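Local coordinates for protein alpha-1,3-glucanase (Paenibacillus glycanilyticus, PDB 6K0P) that hydrolyses the alpha-1,3-glycosidic linkages of alpha-1,3-glucan as a glycoside hydrolase of family 87, at residues V81-G87 / V103-Y109; L117-G121 / A132-Y136. The protein carries 1 engineered substitution. All coordinates share one frame; numbering follows the deposited sequence. Where two conformers were deposited one is given.

Interaction 1: V81-G87 / V103-Y109; sequences VAENTTG and VSSKFSY. With GLC (alpha-D-glucopyranose), chain D.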
loop_
_atom_site.group_PDB
_atom_site.type_symbol
_atom_site.label_atom_id
_atom_site.label_comp_id
_atom_site.label_asym_id
_atom_site.label_seq_id
_atom_site.Cartn_x
_atom_site.Cartn_y
_atom_site.Cartn_z
ATOM N N VAL A 81 -13.200 -10.100 -11.965
ATOM C CA VAL A 81 -14.125 -10.501 -13.022
ATOM C C VAL A 81 -13.358 -10.533 -14.335
ATOM O O VAL A 81 -12.174 -10.179 -14.381
ATOM C CB VAL A 81 -15.355 -9.572 -13.096
ATOM C CG1 VAL A 81 -16.149 -9.667 -11.801
ATOM C CG2 VAL A 81 -14.952 -8.120 -13.376
ATOM N N ALA A 82 -14.027 -10.966 -15.401
ATOM C CA ALA A 82 -13.378 -11.079 -16.699
ATOM C C ALA A 82 -12.898 -9.721 -17.194
ATOM O O ALA A 82 -13.474 -8.679 -16.882
ATOM C CB ALA A 82 -14.368 -11.648 -17.713
ATOM N N GLU A 83 -11.832 -9.745 -17.990
ATOM C CA GLU A 83 -11.374 -8.531 -18.655
ATOM C C GLU A 83 -12.495 -7.910 -19.488
ATOM O O GLU A 83 -13.349 -8.612 -20.038
ATOM C CB GLU A 83 -10.168 -8.870 -19.546
ATOM C CG GLU A 83 -9.736 -7.790 -20.550
ATOM C CD GLU A 83 -9.187 -6.518 -19.904
ATOM O OE1 GLU A 83 -9.923 -5.861 -19.126
ATOM O OE2 GLU A 83 -8.015 -6.163 -20.196
ATOM N N ASN A 84 -12.506 -6.576 -19.530
ATOM C CA ASN A 84 -13.442 -5.801 -20.349
ATOM C C ASN A 84 -14.898 -6.143 -20.040
ATOM O O ASN A 84 -15.724 -6.341 -20.935
ATOM C CB ASN A 84 -13.138 -5.930 -21.843
ATOM C CG ASN A 84 -13.816 -4.853 -22.667
ATOM O OD1 ASN A 84 -13.983 -3.719 -22.212
ATOM N ND2 ASN A 84 -14.211 -5.203 -23.884
ATOM N N THR A 85 -15.224 -6.207 -18.752
ATOM C CA THR A 85 -16.595 -6.510 -18.364
ATOM C C THR A 85 -17.030 -5.637 -17.202
ATOM O O THR A 85 -16.217 -5.190 -16.382
ATOM C CB THR A 85 -16.840 -7.981 -17.978
ATOM O OG1 THR A 85 -16.227 -8.254 -16.722
ATOM C CG2 THR A 85 -16.293 -8.934 -19.017
ATOM N N THR A 86 -18.332 -5.406 -17.158
ATOM C CA THR A 86 -19.005 -4.816 -16.012
ATOM C C THR A 86 -20.255 -5.636 -15.744
ATOM O O THR A 86 -20.779 -6.327 -16.625
ATOM C CB THR A 86 -19.426 -3.363 -16.265
ATOM O OG1 THR A 86 -20.444 -3.338 -17.278
ATOM C CG2 THR A 86 -18.238 -2.515 -16.699
ATOM N N GLY A 87 -20.722 -5.586 -14.506
ATOM C CA GLY A 87 -21.921 -6.316 -14.170
ATOM C C GLY A 87 -22.198 -6.217 -12.693
ATOM O O GLY A 87 -21.774 -5.263 -12.033
ATOM N N VAL A 103 -19.665 -4.458 -10.151
ATOM C CA VAL A 103 -18.331 -5.030 -10.296
ATOM C C VAL A 103 -17.829 -4.756 -11.703
ATOM O O VAL A 103 -18.599 -4.714 -12.670
ATOM C CB VAL A 103 -18.291 -6.535 -9.957
ATOM C CG1 VAL A 103 -18.631 -6.746 -8.489
ATOM C CG2 VAL A 103 -19.247 -7.321 -10.841
ATOM N N SER A 104 -16.517 -4.572 -11.823
ATOM C CA SER A 104 -15.943 -4.133 -13.087
ATOM C C SER A 104 -14.455 -4.418 -13.116
ATOM O O SER A 104 -13.781 -4.358 -12.089
ATOM C CB SER A 104 -16.138 -2.627 -13.265
ATOM O OG SER A 104 -15.564 -2.183 -14.478
ATOM N N SER A 105 -13.944 -4.678 -14.319
ATOM C CA SER A 105 -12.506 -4.764 -14.534
ATOM C C SER A 105 -11.942 -3.517 -15.214
ATOM O O SER A 105 -10.841 -3.573 -15.774
ATOM C CB SER A 105 -12.148 -6.021 -15.327
ATOM O OG SER A 105 -12.929 -6.095 -16.509
ATOM N N LYS A 106 -12.673 -2.395 -15.172
ATOM C CA LYS A 106 -12.193 -1.164 -15.808
ATOM C C LYS A 106 -10.778 -0.794 -15.359
ATOM O O LYS A 106 -9.945 -0.378 -16.177
ATOM C CB LYS A 106 -13.164 -0.023 -15.511
ATOM C CG LYS A 106 -12.637 1.336 -15.967
ATOM C CD LYS A 106 -13.618 2.448 -15.651
ATOM C CE LYS A 106 -13.087 3.786 -16.172
ATOM N NZ LYS A 106 -14.103 4.863 -16.047
ATOM N N PHE A 107 -10.482 -0.952 -14.070
ATOM C CA PHE A 107 -9.216 -0.510 -13.493
ATOM C C PHE A 107 -8.213 -1.634 -13.273
ATOM O O PHE A 107 -7.079 -1.357 -12.863
ATOM C CB PHE A 107 -9.472 0.252 -12.185
ATOM C CG PHE A 107 -10.206 1.546 -12.393
ATOM C CD1 PHE A 107 -9.534 2.649 -12.882
ATOM C CD2 PHE A 107 -11.571 1.647 -12.135
ATOM C CE1 PHE A 107 -10.193 3.850 -13.099
ATOM C CE2 PHE A 107 -12.248 2.847 -12.346
ATOM C CZ PHE A 107 -11.555 3.951 -12.830
ATOM N N SER A 108 -8.596 -2.881 -13.528
ATOM C CA SER A 108 -7.714 -4.024 -13.360
ATOM C C SER A 108 -7.195 -4.497 -14.720
ATOM O O SER A 108 -7.536 -3.945 -15.773
ATOM C CB SER A 108 -8.448 -5.138 -12.609
ATOM O OG SER A 108 -9.714 -5.387 -13.209
ATOM N N TYR A 109 -6.357 -5.540 -14.683
ATOM C CA TYR A 109 -5.737 -6.163 -15.851
ATOM C C TYR A 109 -4.663 -5.275 -16.471
ATOM O O TYR A 109 -4.942 -4.474 -17.373
ATOM C CB TYR A 109 -6.779 -6.632 -16.880
ATOM C CG TYR A 109 -7.591 -7.816 -16.398
ATOM C CD1 TYR A 109 -8.641 -7.645 -15.501
ATOM C CD2 TYR A 109 -7.305 -9.104 -16.835
ATOM C CE1 TYR A 109 -9.375 -8.720 -15.046
ATOM C CE2 TYR A 109 -8.037 -10.183 -16.385
ATOM C CZ TYR A 109 -9.073 -9.984 -15.499
ATOM O OH TYR A 109 -9.810 -11.051 -15.048
HETATM C C1 GLC D . -18.942 2.591 -11.289
HETATM C C2 GLC D . -17.874 1.612 -11.762
HETATM C C3 GLC D . -16.547 2.299 -12.053
HETATM C C4 GLC D . -16.822 3.420 -13.037
HETATM C C5 GLC D . -17.940 4.311 -12.521
HETATM C C6 GLC D . -18.175 5.431 -13.527
HETATM O O2 GLC D . -17.755 0.547 -10.843
HETATM O O3 GLC D . -15.732 1.368 -12.691
HETATM O O4 GLC D . -15.686 4.246 -13.242
HETATM O O5 GLC D . -19.123 3.563 -12.275
HETATM O O6 GLC D . -18.720 4.904 -14.725
HETATM O O HOH W 1 -11.174 -7.478 -11.922
HETATM O O HOH W 2 -9.229 -3.810 -18.087
#

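Interaction 2: L117-G121 / A132-Y136; sequences LGRLG and AYWLY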
loop_
_atom_site.group_PDB
_atom_site.type_symbol
_atom_site.label_atom_id
_atom_site.label_comp_id
_atom_site.label_asym_id
_atom_site.label_seq_id
_atom_site.Cartn_x
_atom_site.Cartn_y
_atom_site.Cartn_z
ATOM N N LEU A 117 8.667 -7.794 -15.857
ATOM C CA LEU A 117 7.917 -7.298 -14.705
ATOM C C LEU A 117 8.232 -5.845 -14.397
ATOM O O LEU A 117 7.457 -5.201 -13.683
ATOM C CB LEU A 117 8.141 -8.178 -13.477
ATOM C CG LEU A 117 7.728 -9.640 -13.667
ATOM C CD1 LEU A 117 7.946 -10.401 -12.379
ATOM C CD2 LEU A 117 6.278 -9.778 -14.161
ATOM N N GLY A 118 9.334 -5.312 -14.932
ATOM C CA GLY A 118 9.588 -3.882 -14.868
ATOM C C GLY A 118 8.485 -3.048 -15.486
ATOM O O GLY A 118 8.379 -1.851 -15.187
ATOM N N ARG A 119 7.652 -3.656 -16.330
ATOM C CA ARG A 119 6.519 -2.974 -16.939
ATOM C C ARG A 119 5.233 -3.104 -16.138
ATOM O O ARG A 119 4.216 -2.540 -16.550
ATOM C CB ARG A 119 6.271 -3.513 -18.353
ATOM C CG ARG A 119 7.427 -3.288 -19.321
ATOM C CD ARG A 119 7.761 -1.813 -19.438
ATOM N NE ARG A 119 6.639 -1.032 -19.960
ATOM C CZ ARG A 119 6.594 0.299 -19.969
ATOM N NH1 ARG A 119 7.603 1.009 -19.473
ATOM N NH2 ARG A 119 5.544 0.923 -20.480
ATOM N N LEU A 120 5.238 -3.835 -15.019
ATOM C CA LEU A 120 4.005 -4.028 -14.259
ATOM C C LEU A 120 3.389 -2.686 -13.897
ATOM O O LEU A 120 4.041 -1.845 -13.269
ATOM C CB LEU A 120 4.300 -4.798 -12.976
ATOM C CG LEU A 120 4.352 -6.317 -12.978
ATOM C CD1 LEU A 120 4.664 -6.773 -11.563
ATOM C CD2 LEU A 120 3.038 -6.900 -13.469
ATOM N N GLY A 121 2.123 -2.505 -14.275
ATOM C CA GLY A 121 1.365 -1.311 -13.986
ATOM C C GLY A 121 1.342 -0.292 -15.105
ATOM O O GLY A 121 0.456 0.572 -15.116
ATOM N N ALA A 132 -1.799 -11.197 -18.242
ATOM C CA ALA A 132 -2.527 -10.246 -17.407
ATOM C C ALA A 132 -2.084 -10.359 -15.953
ATOM O O ALA A 132 -1.994 -11.465 -15.404
ATOM C CB ALA A 132 -4.025 -10.525 -17.484
ATOM N N TYR A 133 -1.843 -9.209 -15.325
ATOM C CA TYR A 133 -1.519 -9.087 -13.911
ATOM C C TYR A 133 -2.475 -8.071 -13.308
ATOM O O TYR A 133 -3.258 -7.432 -14.016
ATOM C CB TYR A 133 -0.075 -8.596 -13.730
ATOM C CG TYR A 133 0.965 -9.513 -14.331
ATOM C CD1 TYR A 133 1.352 -9.386 -15.662
ATOM C CD2 TYR A 133 1.557 -10.511 -13.568
ATOM C CE1 TYR A 133 2.314 -10.238 -16.210
ATOM C CE2 TYR A 133 2.514 -11.370 -14.110
ATOM C CZ TYR A 133 2.883 -11.218 -15.424
ATOM O OH TYR A 133 3.829 -12.068 -15.962
ATOM N N TRP A 134 -2.396 -7.893 -11.990
ATOM C CA TRP A 134 -3.207 -6.892 -11.288
ATOM C C TRP A 134 -4.698 -7.127 -11.552
ATOM O O TRP A 134 -5.422 -6.265 -12.062
ATOM C CB TRP A 134 -2.788 -5.459 -11.647
ATOM C CG TRP A 134 -1.397 -5.077 -11.239
ATOM C CD1 TRP A 134 -0.358 -5.914 -10.898
ATOM C CD2 TRP A 134 -0.897 -3.744 -11.113
ATOM N NE1 TRP A 134 0.765 -5.162 -10.593
ATOM C CE2 TRP A 134 0.451 -3.831 -10.715
ATOM C CE3 TRP A 134 -1.460 -2.481 -11.319
ATOM C CZ2 TRP A 134 1.241 -2.701 -10.505
ATOM C CZ3 TRP A 134 -0.680 -1.360 -11.099
ATOM C CH2 TRP A 134 0.656 -1.480 -10.693
ATOM N N LEU A 135 -5.137 -8.326 -11.184
ATOM C CA LEU A 135 -6.412 -8.874 -11.623
ATOM C C LEU A 135 -7.587 -8.453 -10.753
ATOM O O LEU A 135 -8.728 -8.519 -11.219
ATOM C CB LEU A 135 -6.333 -10.402 -11.615
ATOM C CG LEU A 135 -5.172 -11.004 -12.408
ATOM C CD1 LEU A 135 -5.021 -12.482 -12.065
ATOM C CD2 LEU A 135 -5.425 -10.830 -13.896
ATOM N N TYR A 136 -7.337 -8.041 -9.512
ATOM C CA TYR A 136 -8.396 -7.726 -8.561
ATOM C C TYR A 136 -8.757 -6.245 -8.587
ATOM O O TYR A 136 -7.933 -5.385 -8.902
ATOM C CB TYR A 136 -7.993 -8.160 -7.142
ATOM C CG TYR A 136 -8.144 -9.651 -6.982
ATOM C CD1 TYR A 136 -9.364 -10.197 -6.613
ATOM C CD2 TYR A 136 -7.097 -10.518 -7.272
ATOM C CE1 TYR A 136 -9.544 -11.569 -6.524
ATOM C CE2 TYR A 136 -7.263 -11.896 -7.167
ATOM C CZ TYR A 136 -8.488 -12.410 -6.792
ATOM O OH TYR A 136 -8.678 -13.771 -6.689
#

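Interaction 1: V81-G87 / V103-Y109
Gly87 and Val103 form an antiparallel hydrogen-bonded pair, their N and O atoms joined in both directions at 2.9 Å, next to the non-hydrogen-bonded pair Thr86 and Ser104 at the open end of the hairpin 86-93/96-104. One step further the strands end, but Ser105 N still reaches Thr85 O at 3.1 Å. Ser105 is gripped twice through its hydroxyl. With chi1 at 52°, OG lies between its own backbone N and carbonyl carbon, where it donates to Ala82 O at 2.7 Å and accepts an almost straight bond from Thr85 N. Val81 packs its CG2 against the backbone between Ser104 and Ser105, and its CG1 meets Val103 CG2 at 4.0 Å. Tyr109 hydrogen-bonds through OH to Val81 O at 2.6 Å, the hydroxyl tilted 32° from the carbonyl plane; Tyr45 OH is a second partner. Over one face of that ring sits Glu83 CB, a CH-pi contact 4.0 Å from the centroid. The Glu83 chain bends at chi2, carrying its carboxylate past Tyr109 CB to bond Tyr111 OH. Ser104 OG accepts from Lys106 N, two residues on, forming an ST turn, and Lys106 NZ donates to glucose O4 at 3.3 Å. Hydroxyls bound to main-chain carbonyls thus pin both ends of 105-109, which probably helps keep the sugar-binding Lys106 in place.

Interaction 2: L117-G121 / A132-Y136
Tyr133 and Trp134 pack against Leu120 and Gly121 where the loop between strands 110-112 and 131-133, a small antiparallel pair, folds back beside its second strand. This is CH-pi packing at the seam between the galactose-binding-like domain, which holds both segments, and the beta-helix of the pectate-lyase-like domain. Tyr133 comes first, its CG anti to the carbonyl carbon (chi1 -60°), which swings the ring out toward the 3-10 turn 117-119. Leu120 lays CD2 over a face of the phenol ring, 3.9 Å from the centroid and closer to its CG end. Leu117 reaches the far end instead, its CD2 3.8 Å from the Tyr133 hydroxyl oxygen. The two leucines are set by that turn, closed by Leu120 N to Leu117 O at 2.9 Å.

Trp134 follows with the backbone in the left-handed region and its indole turned to Gly121. Gly121 CA rests on the six-membered ring, 3.6 Å from the centroid and 23° off the normal. A CB on Gly121 would run into Trp134 CH2, and the glycine's own backbone angles would jam it too. On the loop side, Leu120 O and Gly118 O both accept from Arg385 NH1, and the Gly121 main chain bonds to that of Arg280. Trp134 also touches Phe329, while NE1 makes a weak bond to Arg384 O. Replacing Trp134 by an alanine is likely to open a gap under Gly121 CA and beside Leu120, and to cost Arg384 O its weak indole bond. From Trp134 into Leu135, the carboxylate of Glu48 takes two successive backbone N-H groups, OE2 that of Trp134 N and OE1 that of Leu135 N.

In the fold
From the N terminus, the chain enters interaction 1 at 81-87, runs out and back through the hairpin 86-93/96-104, and closes that loop at 103-109. Only then does it reach 117-121, make the excursion that ends in strand 131-133, and close interaction 2 at 132-136, so the two contacts stand in series, neither nested nor crossed. They touch all the same: Tyr109 N probably hydrogen-bonds to Trp134 O at 2.9 Å, and Tyr109 packs on Ala132 and Leu135. Interaction 1 ties the four-stranded sheet to one glycan pocket; interaction 2 holds the 117-121 loop and Trp134 against the beta-helix, before the chain continues through the N-terminal domain in strand 137-143.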